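Local coordinates for pantothenate kinase (Coxiella burnetii, PDB 3TQC), which catalyses the ATP-dependent phosphorylation of pantothenate to 4'-phosphopantothenate, the first step of coenzyme A biosynthesis, at residues 19-24 against 52-57; 37-42 against 113-118; 93-98 against 229-234; 120-125 against 197-202. One frame throughout, in Å; residues are numbered along the deposited sequence.

Interaction 1. Residues 19-24 against 52-57; sequences FNRQQW and LKEVTE
R21 and E54 form a salt bridge that joins the start of helix 21-25 to the first turns of helix 52-84. R21 NH1 lies 2.7 Å from E54 OE1, and NH2 bonds to the same oxygen. The guanidinium thus grips E54 end-on. NH1 comes from the syn side of the carboxylate, while NH2 stands above its plane. R21 NH2 also bonds to E57 OE1 at 2.8 Å, nearly straight at 166° and on the anti side. The E57 chain, extended beyond CG (chi2 177°), carries its carboxylate out to R21 and K53. K53 NZ is 2.6 Å from E57 OE2. E54 OE2 accepts from I313 N, and R21 NH1 donates to I313 O, bringing in strand 313-319. N20 and Q23 form a capping box: Q23 N donates to N20 OD1 at 2.7 Å, and N20 N to Q23 OE1. Beyond this, W24 brings the edge of its indole, with CD1 3.4 Å from E57 O. W24 also packs on L84 of the second subunit. The E54 side chain is about 5 Å from the bound ADP, beside the nucleotide pocket. Two carboxylates meet the edge of one guanidinium and share its NH2; nearby K53 probably offsets the extra negative charge.

Interaction 2. Residues 37-42 against 113-118; sequences ESDLDK and KALLSR
D39 and R118 face each other in a side-on salt bridge, where the short helix 37-42 packs on the end of helix 105-116. The latter is the helix that follows the P-loop in this P-loop kinase fold. R118 presents NE and NH2 at the edge of its guanidinium. NH2 lies 2.9 Å from D39 OD2, and NE is 3.1 Å from D39 OD1. NE also bonds to OD2, so two nitrogens of R118 hold that oxygen, and T36 N is a further donor to it. The two flat groups are turned 36° against each other. L115 CD2 lies against the carboxylate carbon of D39. One turn on, K42 reaches across to the other helix. Its CB touches A114 CB at 3.7 Å. Its chain is extended beyond CG and ends at S117, with NZ 2.7 Å from S117 OG. S117 OG in turn donates to A114 O. A water bridges the helices: it donates to D39 OD1 at 2.6 Å and to A114 O at 2.7 Å.

Interaction 3. Residues 93-98 against 229-234; sequences YIIGIA and FSLFVD
I95 and L231 meet on one face of the parallel part of the main mixed sheet. I95 CG2 and L231 CD1 are only 3.3 Å apart, which is tight for two methyl groups. With I95 CG1 beside the backbone N (chi1 -63°), CG2 is the branch that meets L231. On the same face I97 and V233 lie side by side and point the same way, with 4.2 Å between their CG2 atoms. There too F229 CB touches Y93 OH at 3.5 Å, and the two side chains cross obliquely. On the other face A98 CB packs against F232 CD1 at 4.0 Å, and A98 O lies over one face of the F232 ring. G96, which has no side chain, is the bridge partner of S230, with CA atoms 4.1 Å apart. The backbones are joined in parallel register. G96 N donates to F229 O at 2.6 Å, and G96 O accepts from L231 N. A98 N and A98 O bond in the same way to L231 O and V233 N. The bond from F229 N to I94 O is weak. S230 OG is held by Q302. Strand 93-99 leads into the P-loop, and I97 packs on K105, predicted to bind ATP. On the I95 face, helix 105-116 packs on I95, I97 and L231, and helix 52-84 packs on Y93 and F229. Strand 93-99 has strand 199-203 as its other neighbour, and strand 229-234 has strand 303-307.

Interaction 4. Residues 120-125 against 197-202; sequences PDHPNV and PDIVIL
N124 and D198 are joined by backbone and side-chain hydrogen bonds where the loop before strand 125-129 meets the start of strand 199-203. N124 O accepts from D198 N at 2.8 Å and from I199 N at 3.1 Å. P197 CB touches the same carbonyl oxygen. In return D198 OD2 takes N124 N at 3.1 Å, through the lone pair that points away from its other oxygen. The N124 amide and the D198 carboxylate lie almost parallel, 3° apart, and N124 CB touches OD2. D198 OD1 makes a salt bridge with K90. One CH-pi contact adds to this: I199 CD1 lies over a face of the H122 ring, 3.8 Å from its centroid. A chi1 of 50° sets H122 CG between the backbone N and the carbonyl carbon, and the ring then offers that face to I199 CD1. H122 NE2 is hydrogen-bonded to S67 OG of helix 52-84. Among the apolar contacts, V125 and I199 lie side by side as a parallel bridge pair, with V125 CG1 3.9 Å from I199 CG2. V125 CG1 also reaches I201 CD1 at 4.0 Å. The contact begins the pairing of strand 125-129, an edge strand of the main sheet within this chain, with strand 199-203. Strand 93-99 lies on the other side of 199-203, and helix 105-116 packs on I199 and I201.

From the N terminus, interaction 1 closes a loop of 27 residues and ties helix 21-25 to helix 52-84. Helix 37-42 lies within that loop but pairs with residues 113-118, so interactions 1 and 2 cross; they touch at V55 and L115. Interaction 3 opens at strand 93-99, before interaction 2 closes, so these two cross as well; L116 packs on I95. The second strand of interaction 3, 229-234, follows after 130 residues. Interaction 4 opens and closes within that span, and interaction 1 has closed before either begins. Neighbouring strands 93-99 and 199-203 join interactions 3 and 4 in one sheet. Interaction 2 closes just before interaction 4 opens, and S117 borders P123.

Interaction 1. Residues 19-24 against 52-57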
loop_
_atom_site.group_PDB
_atom_site.type_symbol
_atom_site.label_atom_id
_atom_site.label_comp_id
_atom_site.label_asym_id
_atom_site.label_seq_id
_atom_site.Cartn_x
_atom_site.Cartn_y
_atom_site.Cartn_z
ATOM N N PHE B 19 -20.599 7.305 4.938
ATOM C CA PHE B 19 -21.801 6.975 5.718
ATOM C C PHE B 19 -21.903 7.870 6.940
ATOM O O PHE B 19 -20.965 7.950 7.720
ATOM C CB PHE B 19 -21.742 5.539 6.264
ATOM C CG PHE B 19 -21.449 4.491 5.246
ATOM C CD1 PHE B 19 -22.472 3.707 4.731
ATOM C CD2 PHE B 19 -20.149 4.236 4.849
ATOM C CE1 PHE B 19 -22.195 2.692 3.802
ATOM C CE2 PHE B 19 -19.862 3.231 3.916
ATOM C CZ PHE B 19 -20.880 2.470 3.385
ATOM N N ASN B 20 -23.028 8.525 7.138
ATOM C CA ASN B 20 -23.334 9.042 8.465
ATOM C C ASN B 20 -23.867 7.860 9.294
ATOM O O ASN B 20 -23.938 6.725 8.811
ATOM C CB ASN B 20 -24.335 10.192 8.401
ATOM C CG ASN B 20 -25.690 9.769 7.850
ATOM O OD1 ASN B 20 -26.059 8.593 7.895
ATOM N ND2 ASN B 20 -26.432 10.733 7.321
ATOM N N ARG B 21 -24.251 8.119 10.530
ATOM C CA ARG B 21 -24.695 7.047 11.403
ATOM C C ARG B 21 -25.938 6.317 10.879
ATOM O O ARG B 21 -26.008 5.091 10.943
ATOM C CB ARG B 21 -24.950 7.576 12.813
ATOM C CG ARG B 21 -24.303 6.689 13.838
ATOM C CD ARG B 21 -24.768 7.022 15.209
ATOM N NE ARG B 21 -24.834 5.813 16.024
ATOM C CZ ARG B 21 -23.821 5.272 16.688
ATOM N NH1 ARG B 21 -22.605 5.814 16.657
ATOM N NH2 ARG B 21 -24.041 4.175 17.405
ATOM N N GLN B 22 -26.913 7.066 10.371
ATOM C CA GLN B 22 -28.123 6.457 9.792
ATOM C C GLN B 22 -27.730 5.516 8.659
ATOM O O GLN B 22 -28.200 4.374 8.578
ATOM C CB GLN B 22 -29.103 7.528 9.277
ATOM C CG GLN B 22 -30.528 7.032 8.983
ATOM C CD GLN B 22 -30.693 6.320 7.622
ATOM O OE1 GLN B 22 -30.068 6.690 6.611
ATOM N NE2 GLN B 22 -31.552 5.301 7.595
ATOM N N GLN B 23 -26.859 5.994 7.785
ATOM C CA GLN B 23 -26.493 5.224 6.606
ATOM C C GLN B 23 -25.768 3.951 7.016
ATOM O O GLN B 23 -26.039 2.887 6.485
ATOM C CB GLN B 23 -25.647 6.071 5.660
ATOM C CG GLN B 23 -26.475 6.929 4.727
ATOM C CD GLN B 23 -25.742 8.166 4.250
ATOM O OE1 GLN B 23 -24.631 8.459 4.696
ATOM N NE2 GLN B 23 -26.375 8.914 3.349
ATOM N N TRP B 24 -24.869 4.063 7.986
ATOM C CA TRP B 24 -24.160 2.894 8.497
ATOM C C TRP B 24 -25.118 1.848 9.078
ATOM O O TRP B 24 -24.876 0.644 8.935
ATOM C CB TRP B 24 -23.126 3.305 9.549
ATOM C CG TRP B 24 -22.244 2.181 9.938
ATOM C CD1 TRP B 24 -22.293 1.463 11.093
ATOM C CD2 TRP B 24 -21.198 1.603 9.146
ATOM N NE1 TRP B 24 -21.324 0.492 11.079
ATOM C CE2 TRP B 24 -20.653 0.545 9.887
ATOM C CE3 TRP B 24 -20.688 1.868 7.875
ATOM C CZ2 TRP B 24 -19.616 -0.237 9.410
ATOM C CZ3 TRP B 24 -19.651 1.101 7.406
ATOM C CH2 TRP B 24 -19.122 0.061 8.169
ATOM N N LEU B 52 -23.147 -0.929 24.834
ATOM C CA LEU B 52 -23.840 -1.943 24.053
ATOM C C LEU B 52 -24.349 -1.387 22.723
ATOM O O LEU B 52 -24.277 -2.040 21.690
ATOM C CB LEU B 52 -25.013 -2.486 24.879
ATOM C CG LEU B 52 -25.923 -3.517 24.221
ATOM C CD1 LEU B 52 -25.102 -4.709 23.755
ATOM C CD2 LEU B 52 -27.017 -3.946 25.179
ATOM N N LYS B 53 -24.873 -0.167 22.780
ATOM C CA LYS B 53 -25.436 0.507 21.626
ATOM C C LYS B 53 -24.402 0.652 20.540
ATOM O O LYS B 53 -24.614 0.209 19.406
ATOM C CB LYS B 53 -25.959 1.886 22.036
ATOM C CG LYS B 53 -26.676 2.620 20.944
ATOM C CD LYS B 53 -27.251 3.943 21.445
ATOM C CE LYS B 53 -27.923 4.672 20.311
ATOM N NZ LYS B 53 -29.068 3.880 19.810
ATOM N N GLU B 54 -23.277 1.250 20.907
ATOM C CA GLU B 54 -22.210 1.558 19.964
ATOM C C GLU B 54 -21.597 0.286 19.385
ATOM O O GLU B 54 -21.318 0.228 18.187
ATOM C CB GLU B 54 -21.141 2.422 20.656
ATOM C CG GLU B 54 -20.009 2.900 19.779
ATOM C CD GLU B 54 -20.382 4.027 18.817
ATOM O OE1 GLU B 54 -21.528 4.495 18.816
ATOM O OE2 GLU B 54 -19.500 4.425 18.038
ATOM N N VAL B 55 -21.406 -0.729 20.228
ATOM C CA VAL B 55 -20.916 -2.025 19.768
ATOM C C VAL B 55 -21.899 -2.650 18.796
ATOM O O VAL B 55 -21.500 -3.163 17.741
ATOM C CB VAL B 55 -20.740 -3.040 20.920
ATOM C CG1 VAL B 55 -20.414 -4.414 20.350
ATOM C CG2 VAL B 55 -19.660 -2.603 21.881
ATOM N N THR B 56 -23.182 -2.628 19.148
ATOM C CA THR B 56 -24.180 -3.258 18.319
ATOM C C THR B 56 -24.331 -2.527 16.980
ATOM O O THR B 56 -24.409 -3.162 15.939
ATOM C CB THR B 56 -25.553 -3.340 19.008
ATOM O OG1 THR B 56 -25.429 -4.038 20.251
ATOM C CG2 THR B 56 -26.539 -4.083 18.121
ATOM N N GLU B 57 -24.359 -1.197 17.022
ATOM C CA GLU B 57 -24.726 -0.399 15.863
ATOM C C GLU B 57 -23.533 -0.153 14.947
ATOM O O GLU B 57 -23.704 -0.123 13.743
ATOM C CB GLU B 57 -25.364 0.935 16.283
ATOM C CG GLU B 57 -26.798 0.827 16.824
ATOM C CD GLU B 57 -27.362 2.183 17.289
ATOM O OE1 GLU B 57 -26.687 3.221 17.075
ATOM O OE2 GLU B 57 -28.468 2.218 17.867
#

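Interaction 2. Residues 37-42 against 113-118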
loop_
_atom_site.group_PDB
_atom_site.type_symbol
_atom_site.label_atom_id
_atom_site.label_comp_id
_atom_site.label_asym_id
_atom_site.label_seq_id
_atom_site.Cartn_x
_atom_site.Cartn_y
_atom_site.Cartn_z
ATOM N N GLU B 37 -24.446 -14.144 23.547
ATOM C CA GLU B 37 -23.852 -14.281 24.864
ATOM C C GLU B 37 -22.338 -14.484 24.750
ATOM O O GLU B 37 -21.585 -13.919 25.534
ATOM C CB GLU B 37 -24.485 -15.439 25.631
ATOM C CG GLU B 37 -24.160 -15.429 27.114
ATOM C CD GLU B 37 -24.707 -16.642 27.844
ATOM O OE1 GLU B 37 -25.338 -17.509 27.184
ATOM O OE2 GLU B 37 -24.509 -16.727 29.080
ATOM N N SER B 38 -21.897 -15.275 23.770
ATOM C CA SER B 38 -20.465 -15.456 23.521
ATOM C C SER B 38 -19.760 -14.135 23.204
ATOM O O SER B 38 -18.674 -13.888 23.721
ATOM C CB SER B 38 -20.221 -16.452 22.388
ATOM O OG SER B 38 -18.849 -16.502 22.035
ATOM N N ASP B 39 -20.374 -13.294 22.370
ATOM C CA ASP B 39 -19.830 -11.950 22.079
ATOM C C ASP B 39 -19.701 -11.178 23.375
ATOM O O ASP B 39 -18.648 -10.614 23.654
ATOM C CB ASP B 39 -20.751 -11.100 21.185
ATOM C CG ASP B 39 -20.794 -11.550 19.755
ATOM O OD1 ASP B 39 -19.827 -12.171 19.258
ATOM O OD2 ASP B 39 -21.815 -11.246 19.107
ATOM N N LEU B 40 -20.808 -11.124 24.119
ATOM C CA LEU B 40 -20.879 -10.390 25.385
ATOM C C LEU B 40 -19.750 -10.810 26.332
ATOM O O LEU B 40 -19.070 -9.960 26.909
ATOM C CB LEU B 40 -22.256 -10.577 26.067
ATOM C CG LEU B 40 -23.343 -9.533 25.741
ATOM C CD1 LEU B 40 -23.627 -9.431 24.266
ATOM C CD2 LEU B 40 -24.625 -9.831 26.484
ATOM N N ASP B 41 -19.549 -12.121 26.466
ATOM C CA ASP B 41 -18.444 -12.656 27.260
ATOM C C ASP B 41 -17.064 -12.152 26.770
ATOM O O ASP B 41 -16.269 -11.666 27.572
ATOM C CB ASP B 41 -18.492 -14.194 27.269
ATOM C CG ASP B 41 -17.230 -14.818 27.838
ATOM O OD1 ASP B 41 -16.203 -14.886 27.117
ATOM O OD2 ASP B 41 -17.272 -15.256 29.003
ATOM N N LYS B 42 -16.796 -12.270 25.470
ATOM C CA LYS B 42 -15.507 -11.829 24.894
ATOM C C LYS B 42 -15.278 -10.316 25.008
ATOM O O LYS B 42 -14.146 -9.869 25.104
ATOM C CB LYS B 42 -15.384 -12.245 23.423
ATOM C CG LYS B 42 -15.252 -13.731 23.232
ATOM C CD LYS B 42 -14.720 -14.109 21.865
ATOM C CE LYS B 42 -14.760 -15.619 21.682
ATOM N NZ LYS B 42 -14.362 -15.983 20.305
ATOM N N LYS B 113 -11.369 -7.519 17.752
ATOM C CA LYS B 113 -10.780 -8.837 17.995
ATOM C C LYS B 113 -11.854 -9.784 18.501
ATOM O O LYS B 113 -11.986 -10.888 17.984
ATOM C CB LYS B 113 -9.608 -8.781 18.980
ATOM C CG LYS B 113 -9.146 -10.161 19.537
ATOM C CD LYS B 113 -8.044 -9.963 20.586
ATOM C CE LYS B 113 -7.448 -11.280 21.141
ATOM N NZ LYS B 113 -8.511 -12.278 21.469
ATOM N N ALA B 114 -12.629 -9.347 19.487
ATOM C CA ALA B 114 -13.732 -10.146 19.993
ATOM C C ALA B 114 -14.775 -10.434 18.912
ATOM O O ALA B 114 -15.179 -11.571 18.754
ATOM C CB ALA B 114 -14.385 -9.479 21.196
ATOM N N LEU B 115 -15.183 -9.412 18.165
ATOM C CA LEU B 115 -16.242 -9.556 17.170
ATOM C C LEU B 115 -15.814 -10.327 15.933
ATOM O O LEU B 115 -16.544 -11.185 15.466
ATOM C CB LEU B 115 -16.774 -8.188 16.740
ATOM C CG LEU B 115 -17.562 -7.422 17.807
ATOM C CD1 LEU B 115 -18.014 -6.057 17.250
ATOM C CD2 LEU B 115 -18.733 -8.218 18.270
ATOM N N LEU B 116 -14.637 -10.027 15.396
ATOM C CA LEU B 116 -14.167 -10.745 14.223
ATOM C C LEU B 116 -14.045 -12.243 14.482
ATOM O O LEU B 116 -14.221 -13.035 13.566
ATOM C CB LEU B 116 -12.843 -10.192 13.718
ATOM C CG LEU B 116 -12.961 -8.849 12.985
ATOM C CD1 LEU B 116 -11.602 -8.281 12.683
ATOM C CD2 LEU B 116 -13.742 -9.037 11.707
ATOM N N SER B 117 -13.785 -12.628 15.727
ATOM C CA SER B 117 -13.550 -14.014 16.061
ATOM C C SER B 117 -14.841 -14.852 16.045
ATOM O O SER B 117 -14.774 -16.066 16.014
ATOM C CB SER B 117 -12.853 -14.120 17.422
ATOM O OG SER B 117 -13.778 -14.122 18.483
ATOM N N ARG B 118 -16.006 -14.203 16.059
ATOM C CA ARG B 118 -17.293 -14.915 16.045
ATOM C C ARG B 118 -17.582 -15.675 14.756
ATOM O O ARG B 118 -18.412 -16.579 14.762
ATOM C CB ARG B 118 -18.455 -13.947 16.318
ATOM C CG ARG B 118 -18.916 -13.146 15.092
ATOM C CD ARG B 118 -19.608 -11.814 15.471
ATOM N NE ARG B 118 -20.823 -11.979 16.283
ATOM C CZ ARG B 118 -22.053 -12.179 15.810
ATOM N NH1 ARG B 118 -22.287 -12.301 14.507
ATOM N NH2 ARG B 118 -23.065 -12.285 16.660
HETATM O O HOH W 1 -17.330 -12.751 19.790
#

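Interaction 3. Residues 93-98 against 229-234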
loop_
_atom_site.group_PDB
_atom_site.type_symbol
_atom_site.label_atom_id
_atom_site.label_comp_id
_atom_site.label_asym_id
_atom_site.label_seq_id
_atom_site.Cartn_x
_atom_site.Cartn_y
_atom_site.Cartn_z
ATOM N N TYR B 93 -4.704 -12.621 7.401
ATOM C CA TYR B 93 -5.181 -11.353 6.923
ATOM C C TYR B 93 -4.864 -10.342 8.019
ATOM O O TYR B 93 -5.192 -10.584 9.167
ATOM C CB TYR B 93 -6.683 -11.437 6.687
ATOM C CG TYR B 93 -7.214 -10.282 5.900
ATOM C CD1 TYR B 93 -7.314 -10.348 4.528
ATOM C CD2 TYR B 93 -7.629 -9.114 6.535
ATOM C CE1 TYR B 93 -7.794 -9.289 3.808
ATOM C CE2 TYR B 93 -8.094 -8.053 5.827
ATOM C CZ TYR B 93 -8.195 -8.146 4.460
ATOM O OH TYR B 93 -8.671 -7.080 3.740
ATOM N N ILE B 94 -4.206 -9.240 7.681
ATOM C CA ILE B 94 -3.796 -8.266 8.687
ATOM C C ILE B 94 -4.511 -6.951 8.484
ATOM O O ILE B 94 -4.437 -6.362 7.407
ATOM C CB ILE B 94 -2.296 -8.006 8.666
ATOM C CG1 ILE B 94 -1.519 -9.317 8.840
ATOM C CG2 ILE B 94 -1.930 -7.034 9.765
ATOM C CD1 ILE B 94 -0.068 -9.116 9.285
ATOM N N ILE B 95 -5.188 -6.495 9.531
ATOM C CA ILE B 95 -5.945 -5.265 9.501
ATOM C C ILE B 95 -5.212 -4.226 10.354
ATOM O O ILE B 95 -4.946 -4.463 11.527
ATOM C CB ILE B 95 -7.354 -5.479 10.062
ATOM C CG1 ILE B 95 -8.136 -6.469 9.193
ATOM C CG2 ILE B 95 -8.125 -4.161 10.153
ATOM C CD1 ILE B 95 -9.428 -7.000 9.891
ATOM N N GLY B 96 -4.896 -3.084 9.768
ATOM C CA GLY B 96 -4.173 -2.032 10.461
ATOM C C GLY B 96 -5.140 -1.093 11.138
ATOM O O GLY B 96 -6.190 -0.777 10.583
ATOM N N ILE B 97 -4.818 -0.670 12.360
ATOM C CA ILE B 97 -5.590 0.368 13.013
ATOM C C ILE B 97 -4.656 1.479 13.444
ATOM O O ILE B 97 -3.744 1.263 14.251
ATOM C CB ILE B 97 -6.351 -0.146 14.213
ATOM C CG1 ILE B 97 -7.284 -1.288 13.829
ATOM C CG2 ILE B 97 -7.206 0.982 14.824
ATOM C CD1 ILE B 97 -8.124 -1.721 14.996
ATOM N N ALA B 98 -4.867 2.660 12.877
ATOM C CA ALA B 98 -4.012 3.815 13.113
ATOM C C ALA B 98 -4.864 4.955 13.676
ATOM O O ALA B 98 -6.090 4.882 13.683
ATOM C CB ALA B 98 -3.353 4.231 11.817
ATOM N N PHE B 229 -5.631 -4.269 4.940
ATOM C CA PHE B 229 -6.713 -3.333 5.143
ATOM C C PHE B 229 -6.326 -2.468 6.319
ATOM O O PHE B 229 -5.716 -2.956 7.264
ATOM C CB PHE B 229 -7.966 -4.118 5.475
ATOM C CG PHE B 229 -9.222 -3.313 5.440
ATOM C CD1 PHE B 229 -10.067 -3.376 4.350
ATOM C CD2 PHE B 229 -9.585 -2.525 6.518
ATOM C CE1 PHE B 229 -11.255 -2.627 4.325
ATOM C CE2 PHE B 229 -10.751 -1.781 6.502
ATOM C CZ PHE B 229 -11.584 -1.829 5.412
ATOM N N SER B 230 -6.679 -1.198 6.287
ATOM C CA SER B 230 -6.396 -0.334 7.426
ATOM C C SER B 230 -7.564 0.551 7.756
ATOM O O SER B 230 -8.272 1.017 6.862
ATOM C CB SER B 230 -5.175 0.531 7.151
ATOM O OG SER B 230 -5.367 1.239 5.955
ATOM N N LEU B 231 -7.753 0.758 9.057
ATOM C CA LEU B 231 -8.726 1.686 9.607
ATOM C C LEU B 231 -7.938 2.827 10.186
ATOM O O LEU B 231 -6.903 2.608 10.804
ATOM C CB LEU B 231 -9.503 1.064 10.766
ATOM C CG LEU B 231 -10.565 -0.014 10.567
ATOM C CD1 LEU B 231 -9.938 -1.355 10.222
ATOM C CD2 LEU B 231 -11.379 -0.125 11.846
ATOM N N PHE B 232 -8.428 4.041 10.019
ATOM C CA PHE B 232 -7.861 5.171 10.727
ATOM C C PHE B 232 -8.972 5.703 11.626
ATOM O O PHE B 232 -10.065 5.956 11.147
ATOM C CB PHE B 232 -7.357 6.233 9.762
ATOM C CG PHE B 232 -6.646 7.391 10.428
ATOM C CD1 PHE B 232 -5.266 7.467 10.429
ATOM C CD2 PHE B 232 -7.368 8.418 11.015
ATOM C CE1 PHE B 232 -4.618 8.530 11.016
ATOM C CE2 PHE B 232 -6.732 9.481 11.600
ATOM C CZ PHE B 232 -5.343 9.533 11.607
ATOM N N VAL B 233 -8.698 5.817 12.924
ATOM C CA VAL B 233 -9.657 6.408 13.860
ATOM C C VAL B 233 -9.310 7.900 14.016
ATOM O O VAL B 233 -8.171 8.242 14.337
ATOM C CB VAL B 233 -9.636 5.682 15.208
ATOM C CG1 VAL B 233 -10.662 6.304 16.165
ATOM C CG2 VAL B 233 -9.888 4.167 14.985
ATOM N N ASP B 234 -10.290 8.765 13.772
ATOM C CA ASP B 234 -10.073 10.207 13.617
ATOM C C ASP B 234 -11.001 10.964 14.546
ATOM O O ASP B 234 -12.109 10.521 14.843
ATOM C CB ASP B 234 -10.356 10.620 12.156
ATOM C CG ASP B 234 -9.939 12.070 11.833
ATOM O OD1 ASP B 234 -8.834 12.528 12.224
ATOM O OD2 ASP B 234 -10.718 12.757 11.136
#

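Interaction 4. Residues 120-125 against 197-202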
loop_
_atom_site.group_PDB
_atom_site.type_symbol
_atom_site.label_atom_id
_atom_site.label_comp_id
_atom_site.label_asym_id
_atom_site.label_seq_id
_atom_site.Cartn_x
_atom_site.Cartn_y
_atom_site.Cartn_z
ATOM N N PRO B 120 -16.896 -18.348 11.829
ATOM C CA PRO B 120 -16.149 -19.596 11.806
ATOM C C PRO B 120 -15.080 -19.694 10.716
ATOM O O PRO B 120 -14.252 -20.593 10.783
ATOM C CB PRO B 120 -17.250 -20.665 11.619
ATOM C CG PRO B 120 -18.355 -19.963 10.962
ATOM C CD PRO B 120 -18.327 -18.564 11.519
ATOM N N ASP B 121 -15.083 -18.806 9.724
ATOM C CA ASP B 121 -13.975 -18.768 8.759
ATOM C C ASP B 121 -12.726 -18.130 9.333
ATOM O O ASP B 121 -11.661 -18.266 8.753
ATOM C CB ASP B 121 -14.353 -18.032 7.464
ATOM C CG ASP B 121 -15.237 -18.872 6.547
ATOM O OD1 ASP B 121 -15.389 -20.085 6.805
ATOM O OD2 ASP B 121 -15.785 -18.314 5.571
ATOM N N HIS B 122 -12.847 -17.417 10.446
ATOM C CA HIS B 122 -11.691 -16.762 11.019
ATOM C C HIS B 122 -11.802 -16.524 12.515
ATOM O O HIS B 122 -11.733 -15.402 12.980
ATOM C CB HIS B 122 -11.376 -15.482 10.250
ATOM C CG HIS B 122 -12.543 -14.579 10.044
ATOM N ND1 HIS B 122 -13.092 -13.825 11.062
ATOM C CD2 HIS B 122 -13.240 -14.271 8.927
ATOM C CE1 HIS B 122 -14.091 -13.109 10.579
ATOM N NE2 HIS B 122 -14.204 -13.362 9.288
ATOM N N PRO B 123 -11.937 -17.612 13.290
ATOM C CA PRO B 123 -12.118 -17.487 14.732
ATOM C C PRO B 123 -10.852 -17.072 15.467
ATOM O O PRO B 123 -10.942 -16.638 16.614
ATOM C CB PRO B 123 -12.501 -18.909 15.144
ATOM C CG PRO B 123 -11.735 -19.761 14.215
ATOM C CD PRO B 123 -11.742 -19.020 12.897
ATOM N N ASN B 124 -9.691 -17.222 14.828
ATOM C CA ASN B 124 -8.420 -16.942 15.491
ATOM C C ASN B 124 -7.943 -15.550 15.152
ATOM O O ASN B 124 -7.498 -15.288 14.036
ATOM C CB ASN B 124 -7.377 -17.990 15.130
ATOM C CG ASN B 124 -7.733 -19.350 15.678
ATOM O OD1 ASN B 124 -8.275 -19.451 16.775
ATOM N ND2 ASN B 124 -7.440 -20.405 14.917
ATOM N N VAL B 125 -8.081 -14.647 16.115
ATOM C CA VAL B 125 -7.797 -13.248 15.862
ATOM C C VAL B 125 -6.837 -12.720 16.896
ATOM O O VAL B 125 -7.074 -12.879 18.086
ATOM C CB VAL B 125 -9.090 -12.421 15.849
ATOM C CG1 VAL B 125 -8.813 -10.988 15.353
ATOM C CG2 VAL B 125 -10.116 -13.111 14.955
ATOM N N PRO B 197 -2.641 -16.891 13.161
ATOM C CA PRO B 197 -4.078 -16.771 13.342
ATOM C C PRO B 197 -4.699 -16.453 11.989
ATOM O O PRO B 197 -3.990 -16.307 10.994
ATOM C CB PRO B 197 -4.201 -15.571 14.261
ATOM C CG PRO B 197 -3.050 -14.703 13.859
ATOM C CD PRO B 197 -1.938 -15.640 13.527
ATOM N N ASP B 198 -6.010 -16.344 11.940
ATOM C CA ASP B 198 -6.662 -16.025 10.695
ATOM C C ASP B 198 -6.549 -14.538 10.429
ATOM O O ASP B 198 -6.474 -14.108 9.286
ATOM C CB ASP B 198 -8.122 -16.444 10.780
ATOM C CG ASP B 198 -8.266 -17.918 11.007
ATOM O OD1 ASP B 198 -7.872 -18.672 10.077
ATOM O OD2 ASP B 198 -8.737 -18.305 12.111
ATOM N N ILE B 199 -6.546 -13.761 11.508
ATOM C CA ILE B 199 -6.509 -12.311 11.420
ATOM C C ILE B 199 -5.552 -11.759 12.454
ATOM O O ILE B 199 -5.516 -12.225 13.607
ATOM C CB ILE B 199 -7.901 -11.704 11.655
ATOM C CG1 ILE B 199 -8.892 -12.201 10.580
ATOM C CG2 ILE B 199 -7.813 -10.179 11.712
ATOM C CD1 ILE B 199 -10.368 -11.804 10.854
ATOM N N VAL B 200 -4.746 -10.787 12.028
ATOM C CA VAL B 200 -3.937 -10.019 12.936
ATOM C C VAL B 200 -4.443 -8.600 12.858
ATOM O O VAL B 200 -4.562 -8.036 11.768
ATOM C CB VAL B 200 -2.448 -10.048 12.537
ATOM C CG1 VAL B 200 -1.642 -9.105 13.429
ATOM C CG2 VAL B 200 -1.913 -11.488 12.595
ATOM N N ILE B 201 -4.781 -8.019 14.000
ATOM C CA ILE B 201 -5.140 -6.619 14.029
ATOM C C ILE B 201 -3.885 -5.910 14.483
ATOM O O ILE B 201 -3.403 -6.147 15.579
ATOM C CB ILE B 201 -6.319 -6.333 14.977
ATOM C CG1 ILE B 201 -7.609 -6.951 14.426
ATOM C CG2 ILE B 201 -6.506 -4.821 15.179
ATOM C CD1 ILE B 201 -8.734 -7.023 15.434
ATOM N N LEU B 202 -3.348 -5.051 13.629
ATOM C CA LEU B 202 -2.110 -4.336 13.926
ATOM C C LEU B 202 -2.444 -2.898 14.288
ATOM O O LEU B 202 -2.849 -2.122 13.430
ATOM C CB LEU B 202 -1.179 -4.389 12.712
ATOM C CG LEU B 202 0.178 -3.700 12.862
ATOM C CD1 LEU B 202 0.986 -4.332 13.991
ATOM C CD2 LEU B 202 0.938 -3.737 11.540
#